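Long-range contacts in japanin (Rhipicephalus appendiculatus, PDB 4BOE), which binds cholesterol in its lipocalin pocket and, as a tick salivary protein, modulates host immunity by blocking dendritic cell differentiation from monocytes: residues R111-L116 with F134-D140; G61-V65 with V76-D80. All coordinates share one frame; numbering follows the deposited sequence.

Interaction 1 (R111-L116 with F134-D140); sequences RSTCSL and FYTICPD. With NAG (2-acetamido-2-deoxy-beta-D-glucopyranose), chain B.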
loop_
_atom_site.group_PDB
_atom_site.type_symbol
_atom_site.label_atom_id
_atom_site.label_comp_id
_atom_site.label_asym_id
_atom_site.label_seq_id
_atom_site.Cartn_x
_atom_site.Cartn_y
_atom_site.Cartn_z
ATOM N N ARG A 111 15.802 -9.043 7.304
ATOM C CA ARG A 111 15.925 -7.622 6.973
ATOM C C ARG A 111 14.574 -7.287 6.322
ATOM O O ARG A 111 14.410 -7.259 5.112
ATOM C CB ARG A 111 17.133 -7.401 6.055
ATOM C CG ARG A 111 17.640 -5.989 6.019
ATOM C CD ARG A 111 19.100 -5.955 5.614
ATOM N NE ARG A 111 19.564 -4.577 5.484
ATOM C CZ ARG A 111 19.318 -3.788 4.444
ATOM N NH1 ARG A 111 18.620 -4.239 3.404
ATOM N NH2 ARG A 111 19.766 -2.541 4.434
ATOM N N SER A 112 13.573 -7.149 7.165
ATOM C CA SER A 112 12.193 -7.004 6.743
ATOM C C SER A 112 11.875 -5.778 5.842
ATOM O O SER A 112 12.060 -4.645 6.285
ATOM C CB SER A 112 11.310 -6.979 7.970
ATOM O OG SER A 112 9.958 -6.990 7.578
ATOM N N THR A 113 11.342 -6.023 4.615
ATOM C CA THR A 113 10.967 -4.951 3.705
ATOM C C THR A 113 9.685 -4.299 4.210
ATOM O O THR A 113 8.839 -4.956 4.811
ATOM C CB THR A 113 10.832 -5.408 2.256
ATOM O OG1 THR A 113 9.784 -6.349 2.149
ATOM C CG2 THR A 113 12.143 -5.937 1.681
ATOM N N CYS A 114 9.535 -3.044 3.856
ATOM C CA CYS A 114 8.408 -2.233 4.313
ATOM C C CYS A 114 7.711 -1.479 3.199
ATOM O O CYS A 114 8.268 -1.237 2.151
ATOM C CB CYS A 114 8.861 -1.267 5.413
ATOM S SG CYS A 114 9.171 0.425 4.827
ATOM N N SER A 115 6.479 -1.047 3.500
ATOM C CA SER A 115 5.631 -0.229 2.631
ATOM C C SER A 115 4.832 0.740 3.524
ATOM O O SER A 115 4.312 0.343 4.577
ATOM C CB SER A 115 4.740 -1.035 1.691
ATOM O OG SER A 115 3.787 -1.852 2.327
ATOM N N LEU A 116 4.819 2.017 3.125
ATOM C CA LEU A 116 4.123 3.087 3.806
ATOM C C LEU A 116 2.981 3.518 2.908
ATOM O O LEU A 116 3.198 3.770 1.735
ATOM C CB LEU A 116 5.079 4.263 4.074
ATOM C CG LEU A 116 4.438 5.535 4.641
ATOM C CD1 LEU A 116 3.909 5.312 6.013
ATOM C CD2 LEU A 116 5.410 6.678 4.592
ATOM N N PHE A 134 9.138 5.932 9.297
ATOM C CA PHE A 134 9.432 5.188 8.071
ATOM C C PHE A 134 10.951 5.050 7.855
ATOM O O PHE A 134 11.436 3.941 7.624
ATOM C CB PHE A 134 8.719 5.854 6.870
ATOM C CG PHE A 134 9.184 5.398 5.521
ATOM C CD1 PHE A 134 8.906 4.114 5.072
ATOM C CD2 PHE A 134 9.845 6.266 4.668
ATOM C CE1 PHE A 134 9.317 3.706 3.814
ATOM C CE2 PHE A 134 10.281 5.838 3.418
ATOM C CZ PHE A 134 10.052 4.551 3.022
ATOM N N TYR A 135 11.691 6.153 7.970
ATOM C CA TYR A 135 13.148 6.122 7.793
ATOM C C TYR A 135 13.887 5.371 8.918
ATOM O O TYR A 135 14.956 4.830 8.687
ATOM C CB TYR A 135 13.726 7.528 7.590
ATOM C CG TYR A 135 13.680 7.961 6.152
ATOM C CD1 TYR A 135 12.554 8.568 5.626
ATOM C CD2 TYR A 135 14.730 7.679 5.287
ATOM C CE1 TYR A 135 12.478 8.919 4.287
ATOM C CE2 TYR A 135 14.690 8.066 3.950
ATOM C CZ TYR A 135 13.548 8.666 3.447
ATOM O OH TYR A 135 13.471 9.030 2.128
ATOM N N THR A 136 13.304 5.280 10.090
ATOM C CA THR A 136 13.881 4.511 11.184
ATOM C C THR A 136 13.762 2.991 10.971
ATOM O O THR A 136 14.731 2.259 11.078
ATOM C CB THR A 136 13.197 4.932 12.494
ATOM O OG1 THR A 136 13.479 6.306 12.690
ATOM C CG2 THR A 136 13.663 4.126 13.700
ATOM N N ILE A 137 12.565 2.538 10.706
ATOM C CA ILE A 137 12.199 1.124 10.660
ATOM C C ILE A 137 12.468 0.371 9.384
ATOM O O ILE A 137 12.616 -0.854 9.419
ATOM C CB ILE A 137 10.634 1.070 10.957
ATOM C CG1 ILE A 137 10.298 1.532 12.373
ATOM C CG2 ILE A 137 9.989 -0.274 10.664
ATOM C CD1 ILE A 137 11.043 0.839 13.507
ATOM N N CYS A 138 12.438 1.058 8.277
ATOM C CA CYS A 138 12.499 0.496 6.916
ATOM C C CYS A 138 13.910 0.340 6.392
ATOM O O CYS A 138 14.606 1.335 6.330
ATOM C CB CYS A 138 11.688 1.392 5.981
ATOM S SG CYS A 138 11.178 0.620 4.421
ATOM N N PRO A 139 14.326 -0.870 5.935
ATOM C CA PRO A 139 15.664 -0.957 5.327
ATOM C C PRO A 139 15.598 -0.346 3.924
ATOM O O PRO A 139 14.587 -0.519 3.234
ATOM C CB PRO A 139 15.945 -2.465 5.253
ATOM C CG PRO A 139 14.619 -3.098 5.308
ATOM C CD PRO A 139 13.671 -2.197 5.998
ATOM N N ASP A 140 16.639 0.398 3.525
ATOM C CA ASP A 140 16.740 1.002 2.180
ATOM C C ASP A 140 15.468 1.747 1.764
ATOM O O ASP A 140 14.908 1.462 0.706
ATOM C CB ASP A 140 17.048 -0.090 1.147
ATOM C CG ASP A 140 18.169 -1.049 1.512
ATOM O OD1 ASP A 140 19.262 -0.570 1.914
ATOM O OD2 ASP A 140 17.954 -2.278 1.406
HETATM C C1 NAG B . 12.028 12.412 5.622
HETATM C C2 NAG B . 12.290 13.834 5.129
HETATM C C3 NAG B . 13.519 13.796 4.220
HETATM C C4 NAG B . 14.703 13.195 4.969
HETATM C C5 NAG B . 14.330 11.805 5.476
HETATM C C6 NAG B . 15.408 11.141 6.293
HETATM C C7 NAG B . 10.146 15.069 4.997
HETATM C C8 NAG B . 8.909 15.266 4.172
HETATM N N2 NAG B . 11.136 14.356 4.413
HETATM O O3 NAG B . 13.805 15.121 3.795
HETATM O O4 NAG B . 15.843 13.097 4.117
HETATM O O5 NAG B . 13.161 11.888 6.307
HETATM O O6 NAG B . 15.999 12.046 7.221
HETATM O O7 NAG B . 10.227 15.489 6.152
#

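Interaction 2 (G61-V65 with V76-D80); sequences GAFQV and VKASD. With CLR (cholesterol), chain C.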
loop_
_atom_site.group_PDB
_atom_site.type_symbol
_atom_site.label_atom_id
_atom_site.label_comp_id
_atom_site.label_asym_id
_atom_site.label_seq_id
_atom_site.Cartn_x
_atom_site.Cartn_y
_atom_site.Cartn_z
ATOM N N GLY A 61 -5.857 -4.782 -10.280
ATOM C CA GLY A 61 -5.854 -6.080 -9.669
ATOM C C GLY A 61 -6.791 -6.002 -8.497
ATOM O O GLY A 61 -7.389 -4.956 -8.246
ATOM N N ALA A 62 -6.928 -7.096 -7.797
ATOM C CA ALA A 62 -7.794 -7.176 -6.644
ATOM C C ALA A 62 -7.269 -8.129 -5.627
ATOM O O ALA A 62 -6.508 -9.051 -5.937
ATOM C CB ALA A 62 -9.195 -7.546 -7.035
ATOM N N PHE A 63 -7.620 -7.827 -4.377
ATOM C CA PHE A 63 -7.212 -8.618 -3.237
ATOM C C PHE A 63 -8.200 -8.431 -2.095
ATOM O O PHE A 63 -9.002 -7.507 -2.088
ATOM C CB PHE A 63 -5.762 -8.269 -2.817
ATOM C CG PHE A 63 -5.527 -6.855 -2.341
ATOM C CD1 PHE A 63 -5.314 -5.822 -3.250
ATOM C CD2 PHE A 63 -5.533 -6.552 -0.987
ATOM C CE1 PHE A 63 -5.141 -4.507 -2.811
ATOM C CE2 PHE A 63 -5.376 -5.231 -0.553
ATOM C CZ PHE A 63 -5.136 -4.227 -1.469
ATOM N N GLN A 64 -8.154 -9.319 -1.151
ATOM C CA GLN A 64 -8.974 -9.202 0.029
ATOM C C GLN A 64 -8.060 -9.104 1.268
ATOM O O GLN A 64 -6.972 -9.663 1.274
ATOM C CB GLN A 64 -9.906 -10.408 0.160
ATOM C CG GLN A 64 -10.914 -10.499 -0.956
ATOM C CD GLN A 64 -11.891 -11.591 -0.644
ATOM O OE1 GLN A 64 -12.993 -11.359 -0.154
ATOM N NE2 GLN A 64 -11.433 -12.799 -0.749
ATOM N N VAL A 65 -8.525 -8.391 2.295
ATOM C CA VAL A 65 -7.802 -8.227 3.553
ATOM C C VAL A 65 -8.697 -8.472 4.755
ATOM O O VAL A 65 -9.876 -8.120 4.765
ATOM C CB VAL A 65 -7.054 -6.853 3.672
ATOM C CG1 VAL A 65 -6.044 -6.700 2.558
ATOM C CG2 VAL A 65 -8.015 -5.684 3.631
ATOM N N VAL A 76 -3.797 -11.132 3.973
ATOM C CA VAL A 76 -4.025 -10.706 2.582
ATOM C C VAL A 76 -4.301 -11.937 1.720
ATOM O O VAL A 76 -3.522 -12.864 1.778
ATOM C CB VAL A 76 -2.821 -9.865 2.038
ATOM C CG1 VAL A 76 -2.979 -9.534 0.547
ATOM C CG2 VAL A 76 -2.619 -8.591 2.863
ATOM N N LYS A 77 -5.437 -11.971 0.984
ATOM C CA LYS A 77 -5.748 -13.032 0.007
ATOM C C LYS A 77 -5.764 -12.313 -1.339
ATOM O O LYS A 77 -6.746 -11.692 -1.727
ATOM C CB LYS A 77 -7.090 -13.746 0.276
ATOM C CG LYS A 77 -7.042 -14.679 1.462
ATOM C CD LYS A 77 -8.265 -15.618 1.602
ATOM C CE LYS A 77 -9.609 -14.969 1.433
ATOM N NZ LYS A 77 -10.730 -15.898 1.758
ATOM N N ALA A 78 -4.620 -12.268 -1.958
ATOM C CA ALA A 78 -4.441 -11.580 -3.216
ATOM C C ALA A 78 -4.767 -12.485 -4.396
ATOM O O ALA A 78 -4.561 -13.701 -4.338
ATOM C CB ALA A 78 -3.014 -11.058 -3.343
ATOM N N SER A 79 -5.239 -11.867 -5.486
ATOM C CA SER A 79 -5.505 -12.602 -6.711
ATOM C C SER A 79 -4.217 -13.267 -7.202
ATOM O O SER A 79 -3.090 -12.890 -6.849
ATOM C CB SER A 79 -6.035 -11.668 -7.794
ATOM O OG SER A 79 -5.013 -10.777 -8.213
ATOM N N ASP A 80 -4.395 -14.272 -8.016
ATOM C CA ASP A 80 -3.273 -14.995 -8.604
ATOM C C ASP A 80 -2.341 -14.032 -9.367
ATOM O O ASP A 80 -1.117 -14.132 -9.259
ATOM C CB ASP A 80 -3.834 -16.071 -9.536
ATOM C CG ASP A 80 -2.769 -16.932 -10.126
ATOM O OD1 ASP A 80 -2.080 -16.466 -11.058
ATOM O OD2 ASP A 80 -2.576 -18.054 -9.623
HETATM C C1 CLR C . 4.517 -1.806 -6.218
HETATM C C2 CLR C . 5.670 -1.312 -7.088
HETATM C C3 CLR C . 6.698 -0.560 -6.269
HETATM C C4 CLR C . 7.210 -1.427 -5.138
HETATM C C5 CLR C . 6.098 -2.027 -4.304
HETATM C C6 CLR C . 6.134 -1.940 -2.980
HETATM C C7 CLR C . 5.098 -2.488 -2.051
HETATM C C8 CLR C . 4.183 -3.501 -2.730
HETATM C C9 CLR C . 3.753 -2.963 -4.115
HETATM C C10 CLR C . 4.967 -2.722 -5.068
HETATM C C11 CLR C . 2.649 -3.828 -4.750
HETATM C C12 CLR C . 1.471 -4.103 -3.815
HETATM C C13 CLR C . 1.906 -4.719 -2.473
HETATM C C14 CLR C . 2.950 -3.758 -1.868
HETATM C C15 CLR C . 3.125 -4.276 -0.435
HETATM C C16 CLR C . 1.700 -4.655 -0.034
HETATM C C17 CLR C . 0.859 -4.685 -1.334
HETATM C C18 CLR C . 2.454 -6.145 -2.688
HETATM C C19 CLR C . 5.521 -4.038 -5.658
HETATM C C20 CLR C . -0.257 -5.745 -1.293
HETATM C C21 CLR C . -1.113 -5.766 -2.569
HETATM C C22 CLR C . -1.144 -5.566 -0.048
HETATM C C23 CLR C . -1.642 -4.130 0.250
HETATM C C24 CLR C . -2.512 -4.078 1.470
HETATM C C25 CLR C . -2.925 -2.749 2.064
HETATM C C26 CLR C . -2.433 -1.443 1.494
HETATM C C27 CLR C . -4.331 -2.668 2.605
HETATM O O1 CLR C . 7.807 -0.228 -7.116
#

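Interaction 1 (R111-L116 with F134-D140)
With CG anti to the backbone N (chi1 -160°) and its chain extended from there to NE, Arg111 runs past Pro139 and lays one guanidinium face over the proline CB, which sits 3.7 Å from NH1. The end of the same guanidinium grips Asp140 in a two-pronged salt bridge, NH1 to OD2 at 2.9 Å and NH2 to OD1 at 3.2 Å. Both oxygens lie close to the guanidinium plane but are met from above the carboxylate plane, the two groups being turned 47° apart. Between this bridge and the strand, Pro139 presses its CD to within 2.9 Å of Ser112 O. The Cys114–Cys138 disulfide then ties strand 114-118 to the residue just past helix 128-137, a covalent clasp between the barrel wall and the helix that follows the barrel in the lipocalin fold. Phe134, whose chi1 of 166° brings its ring to the strand, turns an edge to Cys114 SG, 3.4 Å from CE1 in the cysteine conformer given, and Leu116 CB approaches its CD1 obliquely at 4.0 Å. Tyr135 offers a ring face to an N-acetylglucosamine of the protein's own N-linked glycan, the sugar C5 lying over the ring centre.

Interaction 2 (G61-V65 with V76-D80)
Phe63 faces Ala78 across a non-hydrogen-bonded pair of the antiparallel hairpin formed by strands 59-66 and 73-78, and its CB rests 3.6 Å from Ala78 CA. From there the ring leads away from the neighbouring strand: chi1 of 63° sets CG between the backbone N and the carbonyl carbon, and the ring swings toward the cholesterol pocket. Methyl C21 of the sterol lies over one ring face, offset toward the rim, while the sterol tail passes the far end of the ring, C24 being 3.7 Å from Phe63 CE2. Val65 CG1 lies in the ring plane at its edge; Val76 CG1 meets the ring obliquely. An alanine in place of Phe63 would remove the ring surface under C21 and beside C24, and is likely to open a gap beside the sterol tail and cost Val76 CG1 an apolar partner.

Val65 and Val76 run alongside each other in the same direction, with Val65 CG1 3.9 Å from Val76 CG2. On the other face of the sheet Gln64 and Lys77 cross, Gln64 NE2 coming within 3.6 Å of Lys77 CE; the lysine also makes a cation-pi contact with Trp40. Their backbones close a hydrogen-bonded pair, Gln64 N to Lys77 O and Lys77 N to Gln64 O, both at 2.8 Å. Where the strand ends, Ser79 N donates to Ala62 O at 3.1 Å in the carbonyl plane, and Ser79 OG adds only a weak bond to that oxygen. The hydroxyl also caps Val82 N, making Ser79 the N-cap of helix 80-85 while its backbone N still bonds to Ala62 O. The hairpin is thus two-sided: apolar groups on the face of Phe63 suit a sterol, the polar chains of Gln64 and Lys77 lie on the other face, and backbone bonds hold the register.

In the fold
Both interactions reach the same antiparallel lipocalin sheet, at places whose centres are 22 Å apart and whose nearest atoms stay about 9 Å from each other. Interaction 2 lies within the sheet, joining neighbouring strands of one hairpin through backbone hydrogen bonds. Interaction 1 relies on side chains: a disulfide and a sulfur-aromatic contact link strand 114-118 to the end of helix 128-137, and a salt bridge joins the flanking loops. Each is partly buried, grading from a buried apolar part to an exposed charged residue, Arg111 in one and Lys77 in the other. Interaction 2 reaches the sterol through Phe63; in interaction 1 the sterol is touched by Ser115, whose side chain points away from segment 134-140.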